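Local structure of XRE family transcriptional regulator (Enterobacter cloacae subsp. cloacae, 6B8W) at residues T60-P63 with D64-V67. The protein is probably a DNA-binding transcription factor, of which this chain is the cupin domain, a beta-barrel with a manganese site that follows the DNA-binding part. Residues are numbered along the deposited sequence; the frame is centred on the assembly and turned at random.
Sequences TLYP and DQGV
Q65 reaches back over the backbone of Y62, and the pair close a type II beta turn that carries the chain from strand 57-61 in one sheet of the cupin fold to strand 66-70 in the other. The turn illustrates how a loop can be fastened by both backbone and side chain. The backbone tie is the bond from Q65 N to Y62 O, 2.9 Å long; D64, with positive phi (69°), occupies the third position. Followed outward, Q65 CB lies 3.1 Å from the same carbonyl oxygen, Y62 O, and CG passes it at 3.4 Å. CG lies beside the backbone N of Q65; beyond it the chain runs extended (chi2 -176°), carrying CD past Y62 CB, and the last torsion (chi3 -14°) faces OE1 to Y62 N. The second bond, Y62 N to Q65 OE1, is also 2.9 Å long and nearly straight at the hydrogen, yet the donor stands above the carbonyl plane of the amide. OE1 also sits at the edge of the Y62 ring, 3.6 Å from CD2, with the ring and amide planes close to perpendicular. L61 CD2 brushes Q65 CB, while CD1 meets V67 CG1 at 3.8 Å, an apolar contact joining the two strands; the V67 side chain lies about 7 Å from that of E41, a manganese ligand, though the modelled chain holds no metal. The D64 carboxylate accepts hydrogen bonds from H88 and S21 of the second subunit. A water completes the grip on Q65, donating to both OE1 and T60 O, the latter at 2.7 Å.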
loop_
_atom_site.group_PDB
_atom_site.type_symbol
_atom_site.label_atom_id
_atom_site.label_comp_id
_atom_site.label_asym_id
_atom_site.label_seq_id
_atom_site.Cartn_x
_atom_site.Cartn_y
_atom_site.Cartn_z
ATOM N N THR A 60 -14.934 6.889 -9.057
ATOM C CA THR A 60 -14.440 7.554 -7.859
ATOM C C THR A 60 -14.068 6.497 -6.823
ATOM O O THR A 60 -14.808 5.536 -6.617
ATOM C CB THR A 60 -15.490 8.510 -7.279
ATOM O OG1 THR A 60 -15.856 9.456 -8.288
ATOM C CG2 THR A 60 -14.950 9.252 -6.077
ATOM N N LEU A 61 -12.888 6.658 -6.242
ATOM C CA LEU A 61 -12.372 5.776 -5.186
ATOM C C LEU A 61 -12.192 6.561 -3.905
ATOM O O LEU A 61 -11.650 7.671 -3.922
ATOM C CB LEU A 61 -11.042 5.203 -5.608
ATOM C CG LEU A 61 -11.068 4.262 -6.811
ATOM C CD1 LEU A 61 -9.643 3.944 -7.217
ATOM C CD2 LEU A 61 -11.824 2.977 -6.516
ATOM N N TYR A 62 -12.645 5.981 -2.793
ATOM C CA TYR A 62 -12.548 6.593 -1.475
ATOM C C TYR A 62 -11.439 5.865 -0.671
ATOM O O TYR A 62 -10.940 4.821 -1.125
ATOM C CB TYR A 62 -13.911 6.531 -0.770
ATOM C CG TYR A 62 -14.955 7.350 -1.486
ATOM C CD1 TYR A 62 -15.061 8.730 -1.274
ATOM C CD2 TYR A 62 -15.801 6.761 -2.417
ATOM C CE1 TYR A 62 -15.993 9.484 -1.965
ATOM C CE2 TYR A 62 -16.745 7.505 -3.097
ATOM C CZ TYR A 62 -16.835 8.855 -2.871
ATOM O OH TYR A 62 -17.763 9.566 -3.564
ATOM N N PRO A 63 -11.054 6.405 0.505
ATOM C CA PRO A 63 -9.978 5.797 1.306
ATOM C C PRO A 63 -10.108 4.301 1.516
ATOM O O PRO A 63 -11.175 3.815 1.850
ATOM C CB PRO A 63 -10.065 6.559 2.616
ATOM C CG PRO A 63 -10.470 7.931 2.132
ATOM C CD PRO A 63 -11.555 7.622 1.166
ATOM N N ASP A 64 -8.988 3.605 1.304
ATOM C CA ASP A 64 -8.861 2.150 1.404
ATOM C C ASP A 64 -9.611 1.382 0.304
ATOM O O ASP A 64 -9.678 0.152 0.341
ATOM C CB ASP A 64 -9.131 1.628 2.831
ATOM C CG ASP A 64 -7.929 1.830 3.768
ATOM O OD1 ASP A 64 -6.882 2.375 3.329
ATOM O OD2 ASP A 64 -8.026 1.417 4.946
ATOM N N GLN A 65 -10.106 2.105 -0.706
ATOM C CA GLN A 65 -10.696 1.468 -1.847
ATOM C C GLN A 65 -9.602 1.418 -2.877
ATOM O O GLN A 65 -8.742 2.289 -2.907
ATOM C CB GLN A 65 -11.909 2.214 -2.392
ATOM C CG GLN A 65 -13.090 2.196 -1.417
ATOM C CD GLN A 65 -14.322 2.861 -1.995
ATOM O OE1 GLN A 65 -14.249 3.561 -2.997
ATOM N NE2 GLN A 65 -15.449 2.641 -1.368
ATOM N N GLY A 66 -9.638 0.390 -3.716
ATOM C CA GLY A 66 -8.624 0.212 -4.725
ATOM C C GLY A 66 -9.090 -0.463 -5.989
ATOM O O GLY A 66 -10.208 -0.943 -6.072
ATOM N N VAL A 67 -8.208 -0.479 -6.977
ATOM C CA VAL A 67 -8.480 -1.107 -8.248
ATOM C C VAL A 67 -7.185 -1.675 -8.789
ATOM O O VAL A 67 -6.118 -1.060 -8.643
ATOM C CB VAL A 67 -9.132 -0.113 -9.245
ATOM C CG1 VAL A 67 -8.285 1.140 -9.436
ATOM C CG2 VAL A 67 -9.405 -0.785 -10.590
HETATM O O HOH W 1 -15.668 3.520 -5.078
#